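Side-chain contacts in tRNA (adenine(22)-N(1))-methyltransferase (Bacillus subtilis, PDB 6Q56), which catalyses the S-adenosyl-L-methionine-dependent methylation of adenine 22 in tRNA, at N1 of the base: residues Thr195-His200 and Ala225-Leu230; Thr12-Ile17 and Pro34-Leu39; His103-Gly108 and Glu116-Gln121. The protein carries 2 engineered substitutions. One frame throughout, in Å; residues are numbered along the deposited sequence.

Contact 1: Thr195-His200 and Ala225-Leu230; sequences TQELQH and ADRMEL
L198 makes the apolar part of this contact with M228. The leucine sends one branch across. Its CD1 lies 3.8 Å from CG of M228 and equally close, at 3.8 Å, to CA of M228. CD1 therefore rests on the root of the methionine, where the side chain leaves the helix. The two side chains cross at about a right angle. In L198 the CG is anti to the backbone N (chi1 162°), which swings the branch over to the other helix. M228 bends at its last torsion (chi3 53°), and its side chain goes on to meet T201, Q202 and Y205 of helix 188-210. L198 also packs on the apolar side chains of L231 and I235.

The charged part lies beside it. OE2 of E197 stands 4.0 Å from NH1 of R227. It comes in at the edge of the guanidinium, near its plane. The carboxylate and guanidinium planes are 41° apart. The gap is too long for a salt bridge, so any attraction is probably a loose electrostatic one. Both chains are bent, R227 at two successive torsions, and this brings NH1 round to the acid. R227 also touches L177 of helix 172-178.

No hydrogen bond joins the two segments, and none of the four touching residues is fully buried. The helices 188-210 and 215-234 follow each other in the chain and run antiparallel. They form a helical hairpin, consistent with the C-terminal coiled coil of TrmK enzymes.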
# COMPACT_ATOMS: atom_id res chain seq x y z
N THR A 195 15.82 7.64 8.39
CA THR A 195 16.99 8.40 8.76
C THR A 195 17.36 9.29 7.58
O THR A 195 17.67 10.45 7.75
CB THR A 195 18.17 7.48 9.11
OG1 THR A 195 17.89 6.83 10.35
CG2 THR A 195 19.45 8.28 9.24
N GLN A 196 17.29 8.74 6.38
CA GLN A 196 17.59 9.49 5.18
C GLN A 196 16.54 10.57 4.95
O GLN A 196 16.85 11.68 4.56
CB GLN A 196 17.69 8.57 3.96
CG GLN A 196 18.91 7.66 3.99
CD GLN A 196 18.79 6.47 3.04
OE1 GLN A 196 17.82 6.34 2.31
NE2 GLN A 196 19.78 5.60 3.08
N GLU A 197 15.28 10.23 5.21
CA GLU A 197 14.19 11.18 5.03
C GLU A 197 14.39 12.37 5.95
O GLU A 197 14.15 13.50 5.58
CB GLU A 197 12.84 10.53 5.31
CG GLU A 197 11.66 11.46 5.15
CD GLU A 197 11.42 11.88 3.72
OE1 GLU A 197 11.88 11.16 2.81
OE2 GLU A 197 10.78 12.91 3.50
N LEU A 198 14.82 12.09 7.17
CA LEU A 198 15.04 13.15 8.14
C LEU A 198 16.18 14.03 7.65
O LEU A 198 16.08 15.25 7.69
CB LEU A 198 15.35 12.57 9.51
CG LEU A 198 16.00 13.51 10.51
CD1 LEU A 198 15.09 14.68 10.84
CD2 LEU A 198 16.38 12.75 11.75
N GLN A 199 17.25 13.41 7.19
CA GLN A 199 18.39 14.16 6.70
C GLN A 199 17.94 15.04 5.56
O GLN A 199 18.34 16.18 5.46
CB GLN A 199 19.50 13.22 6.24
CG GLN A 199 20.17 12.47 7.38
CD GLN A 199 21.10 11.37 6.89
OE1 GLN A 199 21.20 11.11 5.69
NE2 GLN A 199 21.77 10.72 7.82
N HIS A 200 17.08 14.50 4.70
CA HIS A 200 16.60 15.28 3.57
C HIS A 200 15.71 16.42 4.03
O HIS A 200 15.66 17.46 3.39
CB HIS A 200 15.86 14.40 2.57
CG HIS A 200 15.29 15.17 1.42
ND1 HIS A 200 13.99 15.03 1.00
CD2 HIS A 200 15.85 16.12 0.63
CE1 HIS A 200 13.77 15.84 -0.02
NE2 HIS A 200 14.88 16.51 -0.26
N ALA A 225 10.12 21.42 10.61
CA ALA A 225 10.48 21.19 12.00
C ALA A 225 9.58 20.13 12.60
O ALA A 225 10.05 19.19 13.22
CB ALA A 225 10.38 22.48 12.80
N ASP A 226 8.28 20.28 12.42
CA ASP A 226 7.33 19.31 12.94
C ASP A 226 7.70 17.93 12.41
O ASP A 226 7.72 16.96 13.14
CB ASP A 226 5.90 19.68 12.54
CG ASP A 226 4.86 18.76 13.15
OD1 ASP A 226 4.72 18.74 14.39
OD2 ASP A 226 4.18 18.05 12.39
N ARG A 227 8.00 17.87 11.12
CA ARG A 227 8.38 16.62 10.48
C ARG A 227 9.67 16.08 11.08
O ARG A 227 9.77 14.90 11.36
CB ARG A 227 8.53 16.81 8.97
CG ARG A 227 8.96 15.56 8.22
CD ARG A 227 7.97 14.44 8.39
NE ARG A 227 6.73 14.65 7.65
CZ ARG A 227 6.53 14.25 6.40
NH1 ARG A 227 7.49 13.61 5.74
NH2 ARG A 227 5.38 14.49 5.81
N MET A 228 10.65 16.95 11.26
CA MET A 228 11.93 16.54 11.82
C MET A 228 11.76 15.97 13.22
O MET A 228 12.26 14.90 13.51
CB MET A 228 12.91 17.71 11.84
CG MET A 228 13.42 18.10 10.47
SD MET A 228 14.28 19.68 10.45
CE MET A 228 15.48 19.42 11.74
N GLU A 229 11.06 16.69 14.08
CA GLU A 229 10.85 16.22 15.44
C GLU A 229 10.15 14.88 15.42
O GLU A 229 10.50 13.97 16.16
CB GLU A 229 10.05 17.23 16.26
CG GLU A 229 9.52 16.68 17.57
CD GLU A 229 10.62 16.27 18.53
OE1 GLU A 229 11.72 16.84 18.46
OE2 GLU A 229 10.36 15.39 19.36
N LEU A 230 9.15 14.79 14.56
CA LEU A 230 8.36 13.57 14.41
C LEU A 230 9.26 12.39 14.08
O LEU A 230 9.20 11.35 14.71
CB LEU A 230 7.33 13.75 13.31
CG LEU A 230 6.19 12.74 13.30
CD1 LEU A 230 5.07 13.23 12.40
CD2 LEU A 230 6.70 11.38 12.84

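Contact 2: Thr12-Ile17 and Pro34-Leu39; sequences TVAEYI and PSYAVL. Engineered in segment 34-39: S35 (natural residue Cys).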
# COMPACT_ATOMS: atom_id res chain seq x y z
N THR A 12 5.56 -10.93 -0.94
CA THR A 12 5.16 -10.45 0.37
C THR A 12 3.67 -10.18 0.38
O THR A 12 2.98 -10.55 1.31
CB THR A 12 5.93 -9.17 0.75
OG1 THR A 12 7.30 -9.49 0.99
CG2 THR A 12 5.35 -8.53 1.99
N VAL A 13 3.17 -9.52 -0.66
CA VAL A 13 1.76 -9.21 -0.76
C VAL A 13 0.92 -10.48 -0.76
O VAL A 13 -0.05 -10.59 -0.03
CB VAL A 13 1.46 -8.38 -2.02
CG1 VAL A 13 -0.03 -8.24 -2.24
CG2 VAL A 13 2.12 -7.02 -1.94
N ALA A 14 1.31 -11.43 -1.59
CA ALA A 14 0.59 -12.69 -1.71
C ALA A 14 0.42 -13.43 -0.39
O ALA A 14 -0.60 -14.05 -0.16
CB ALA A 14 1.28 -13.59 -2.73
N GLU A 15 1.43 -13.38 0.47
CA GLU A 15 1.38 -14.08 1.75
C GLU A 15 0.25 -13.64 2.67
O GLU A 15 -0.10 -14.36 3.59
CB GLU A 15 2.70 -13.95 2.49
CG GLU A 15 3.91 -14.49 1.75
CD GLU A 15 3.74 -15.93 1.30
OE1 GLU A 15 3.07 -16.71 2.00
OE2 GLU A 15 4.29 -16.28 0.24
N TYR A 16 -0.32 -12.47 2.43
CA TYR A 16 -1.40 -11.98 3.28
C TYR A 16 -2.77 -12.29 2.72
O TYR A 16 -3.77 -11.89 3.29
CB TYR A 16 -1.27 -10.48 3.52
CG TYR A 16 -0.11 -10.14 4.42
CD1 TYR A 16 -0.24 -10.18 5.79
CD2 TYR A 16 1.11 -9.80 3.88
CE1 TYR A 16 0.82 -9.88 6.61
CE2 TYR A 16 2.18 -9.50 4.69
CZ TYR A 16 2.03 -9.54 6.06
OH TYR A 16 3.09 -9.24 6.85
N ILE A 17 -2.81 -13.00 1.61
CA ILE A 17 -4.07 -13.37 1.02
C ILE A 17 -4.68 -14.45 1.88
O ILE A 17 -4.07 -15.49 2.10
CB ILE A 17 -3.90 -13.90 -0.41
CG1 ILE A 17 -3.37 -12.80 -1.31
CG2 ILE A 17 -5.22 -14.42 -0.94
CD1 ILE A 17 -2.97 -13.29 -2.67
N PRO A 34 -2.17 -12.62 -9.19
CA PRO A 34 -3.40 -13.41 -9.10
C PRO A 34 -3.24 -14.81 -9.68
O PRO A 34 -3.80 -15.75 -9.14
CB PRO A 34 -4.43 -12.59 -9.89
CG PRO A 34 -3.69 -11.46 -10.51
CD PRO A 34 -2.42 -11.29 -9.76
N SER A 35 -2.48 -14.95 -10.75
CA SER A 35 -2.27 -16.25 -11.35
C SER A 35 -1.52 -17.11 -10.35
O SER A 35 -1.83 -18.27 -10.13
CB SER A 35 -1.47 -16.13 -12.64
OG SER A 35 -2.25 -15.61 -13.70
N TYR A 36 -0.52 -16.49 -9.74
CA TYR A 36 0.32 -17.14 -8.75
C TYR A 36 -0.49 -17.56 -7.54
O TYR A 36 -0.28 -18.64 -6.99
CB TYR A 36 1.44 -16.20 -8.32
CG TYR A 36 2.27 -16.68 -7.16
CD1 TYR A 36 1.82 -16.55 -5.86
CD2 TYR A 36 3.51 -17.26 -7.36
CE1 TYR A 36 2.58 -16.98 -4.80
CE2 TYR A 36 4.27 -17.70 -6.31
CZ TYR A 36 3.80 -17.55 -5.03
OH TYR A 36 4.55 -17.99 -3.98
N ALA A 37 -1.41 -16.71 -7.11
CA ALA A 37 -2.23 -16.99 -5.94
C ALA A 37 -3.20 -18.13 -6.15
O ALA A 37 -3.37 -18.98 -5.28
CB ALA A 37 -2.98 -15.74 -5.51
N VAL A 38 -3.84 -18.14 -7.30
CA VAL A 38 -4.80 -19.18 -7.65
C VAL A 38 -4.10 -20.51 -7.89
O VAL A 38 -4.56 -21.54 -7.44
CB VAL A 38 -5.62 -18.76 -8.87
CG1 VAL A 38 -6.48 -19.91 -9.37
CG2 VAL A 38 -6.48 -17.57 -8.53
N LEU A 39 -2.99 -20.47 -8.61
CA LEU A 39 -2.22 -21.67 -8.89
C LEU A 39 -1.70 -22.32 -7.62
O LEU A 39 -1.68 -23.54 -7.50
CB LEU A 39 -1.03 -21.35 -9.78
CG LEU A 39 -1.29 -21.09 -11.26
CD1 LEU A 39 -0.05 -20.52 -11.90
CD2 LEU A 39 -1.70 -22.38 -11.94
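I17 lays the end of its side chain on A37. CD1 of I17 is 3.8 Å from CB of A37. CG1 lies anti to the carbonyl carbon (chi1 -65°), with CD1 extended beyond it, which carries the tip to helix 32-39. A37 offers just a methyl group there.

A second apolar pair lies beside the first. CB of A14 is 4.2 Å from CE1 of the Y36 ring. The methyl meets the ring obliquely. Y36 has CG anti to its own N (chi1 172°), which carries the ring toward helix 8-14. Its hydroxyl is hydrogen-bonded to NE2 of Q11, one turn back on that helix. This bond ties down the far end of the ring. E15 also reaches Q11, through OE2.

Small residues let the backbones come close: the CA atoms of A14 and A37 are 6.7 Å apart. The chain turns at A14-I17 in a type I beta turn. That turn brings I17 round to the same helix that A14 faces. No hydrogen bond crosses between the segments, and three of the four touching residues are buried.

Strand 21-26 lies beneath both segments, where M23 touches I17 and A37. I17 also packs on I119 of strand 117-122. The contact thus joins helix 8-14 and its following turn to helix 32-39 on one face of the central sheet.

Contact 3: His103-Gly108 and Glu116-Gln121; sequences HILEAG and ERLILQ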
# COMPACT_ATOMS: atom_id res chain seq x y z
N HIS A 103 -6.65 7.11 -3.28
CA HIS A 103 -7.65 7.63 -4.20
C HIS A 103 -8.52 6.49 -4.72
O HIS A 103 -9.73 6.61 -4.78
CB HIS A 103 -7.00 8.39 -5.36
CG HIS A 103 -7.89 8.57 -6.55
ND1 HIS A 103 -8.84 9.56 -6.61
CD2 HIS A 103 -7.98 7.88 -7.70
CE1 HIS A 103 -9.48 9.47 -7.76
NE2 HIS A 103 -8.97 8.46 -8.45
N ILE A 104 -7.89 5.39 -5.08
CA ILE A 104 -8.60 4.24 -5.59
C ILE A 104 -9.57 3.73 -4.52
O ILE A 104 -10.74 3.50 -4.79
CB ILE A 104 -7.62 3.13 -6.03
CG1 ILE A 104 -6.93 3.55 -7.33
CG2 ILE A 104 -8.34 1.81 -6.23
CD1 ILE A 104 -5.77 2.68 -7.73
N LEU A 105 -9.08 3.57 -3.29
CA LEU A 105 -9.92 3.09 -2.20
C LEU A 105 -11.11 4.01 -1.95
O LEU A 105 -12.22 3.55 -1.78
CB LEU A 105 -9.12 2.97 -0.91
CG LEU A 105 -8.27 1.74 -0.62
CD1 LEU A 105 -8.89 0.45 -1.11
CD2 LEU A 105 -6.86 1.89 -1.14
N GLU A 106 -10.86 5.31 -1.92
CA GLU A 106 -11.92 6.28 -1.66
C GLU A 106 -12.93 6.36 -2.80
O GLU A 106 -14.12 6.44 -2.56
CB GLU A 106 -11.32 7.66 -1.39
CG GLU A 106 -12.34 8.77 -1.21
CD GLU A 106 -13.16 8.63 0.06
OE1 GLU A 106 -12.73 7.93 0.98
OE2 GLU A 106 -14.24 9.23 0.12
N ALA A 107 -12.45 6.33 -4.03
CA ALA A 107 -13.33 6.41 -5.19
C ALA A 107 -14.23 5.19 -5.31
O ALA A 107 -15.32 5.28 -5.83
CB ALA A 107 -12.52 6.59 -6.46
N GLY A 108 -13.76 4.05 -4.84
CA GLY A 108 -14.55 2.84 -4.94
C GLY A 108 -14.94 2.19 -3.63
O GLY A 108 -15.13 0.99 -3.59
N GLU A 116 -13.47 -7.10 3.63
CA GLU A 116 -12.43 -7.55 2.73
C GLU A 116 -11.09 -7.19 3.33
O GLU A 116 -10.93 -6.12 3.89
CB GLU A 116 -12.56 -6.86 1.37
CG GLU A 116 -13.92 -6.96 0.73
CD GLU A 116 -14.77 -5.74 0.98
OE1 GLU A 116 -14.37 -4.88 1.79
OE2 GLU A 116 -15.84 -5.63 0.36
N ARG A 117 -10.12 -8.09 3.21
CA ARG A 117 -8.79 -7.78 3.71
C ARG A 117 -8.08 -6.97 2.64
O ARG A 117 -8.07 -7.34 1.47
CB ARG A 117 -7.98 -9.04 4.00
CG ARG A 117 -6.52 -8.73 4.24
CD ARG A 117 -5.71 -9.95 4.62
NE ARG A 117 -6.02 -10.41 5.96
CZ ARG A 117 -5.41 -11.42 6.56
NH1 ARG A 117 -4.45 -12.08 5.94
NH2 ARG A 117 -5.77 -11.76 7.78
N LEU A 118 -7.52 -5.84 3.04
CA LEU A 118 -6.80 -4.99 2.11
C LEU A 118 -5.31 -5.19 2.29
O LEU A 118 -4.80 -5.11 3.39
CB LEU A 118 -7.16 -3.53 2.32
CG LEU A 118 -8.63 -3.13 2.20
CD1 LEU A 118 -8.80 -1.65 2.48
CD2 LEU A 118 -9.20 -3.48 0.85
N ILE A 119 -4.63 -5.47 1.19
CA ILE A 119 -3.19 -5.66 1.18
C ILE A 119 -2.66 -4.63 0.21
O ILE A 119 -2.69 -4.82 -1.00
CB ILE A 119 -2.80 -7.07 0.74
CG1 ILE A 119 -3.69 -8.11 1.42
CG2 ILE A 119 -1.34 -7.33 1.07
CD1 ILE A 119 -3.60 -9.47 0.80
N LEU A 120 -2.21 -3.52 0.76
CA LEU A 120 -1.74 -2.40 -0.03
C LEU A 120 -0.23 -2.25 -0.02
O LEU A 120 0.40 -2.24 1.02
CB LEU A 120 -2.39 -1.15 0.53
CG LEU A 120 -3.87 -1.33 0.82
CD1 LEU A 120 -4.41 -0.25 1.74
CD2 LEU A 120 -4.66 -1.37 -0.47
N GLN A 121 0.34 -2.11 -1.21
CA GLN A 121 1.77 -1.95 -1.36
C GLN A 121 2.09 -0.64 -2.06
O GLN A 121 2.20 -0.58 -3.28
CB GLN A 121 2.39 -3.13 -2.12
CG GLN A 121 3.90 -3.11 -2.16
CD GLN A 121 4.44 -2.35 -3.35
OE1 GLN A 121 4.12 -2.64 -4.49
NE2 GLN A 121 5.29 -1.38 -3.08
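L105 reaches from its helix to two leucines of the strand. Its branches divide the work. CD2 of L105 meets CD2 of L120 at 4.0 Å, and these two side chains point at each other tip to tip. CD1 of L105 lies 4.2 Å from CD1 of L118. Here the side chains slide past each other in opposite directions. L118 and L120 are two apart in the strand, so both point to the helix face of the sheet, and L105 straddles them. In all three leucines CG is anti to the carbonyl carbon. For L105, chi2 of -37° sets the fork so that each methyl has its own partner.

This is the tight part, and all three leucines are buried. It is filled out by I93 of the adjacent strand, and by W132, L133 and I129 of helix 127-135. The backbones stay well apart, with 9.7 Å between the CA atoms of L105 and L118. Side chains alone bridge the gap, without any hydrogen bond.

The rest of the helix segment is more open to solvent. H103 and A107 are exposed and do not touch the strand. E106 is partly exposed. Its OE1 forms a salt bridge with NZ of K135 and accepts a hydrogen bond from NE1 of W132. That acid ties helix 98-107 to helix 127-135.

Strand 90-96, helix 98-107 and strand 117-122 form a beta-alpha-beta unit with parallel neighbouring strands. The leucines form part of the helix-on-sheet packing of this crossover, in the Rossmann-like fold of class I methyltransferases.

Contacts 2 and 3 belong to the core of the Rossmann-like domain, whereas contact 1 lies at the surface, in the C-terminal helices. Contact 3 uses leucines alone; contact 2 uses two alanines, an isoleucine and a tyrosine ring. Contact 1 adds a loose charged pair, as suits its partial exposure. Contact 1 pairs helix with helix; contact 3 sets a helix on a strand. In contact 2 a helix and the turn after it meet another helix. Contacts 2 and 3 touch: O of Y16 probably accepts a hydrogen bond from NH1 of R117, and I119 packs under the 12-17 segment. Contact 1 stands apart, its centre about 35 Å from that of contact 2 and 28 Å from that of contact 3.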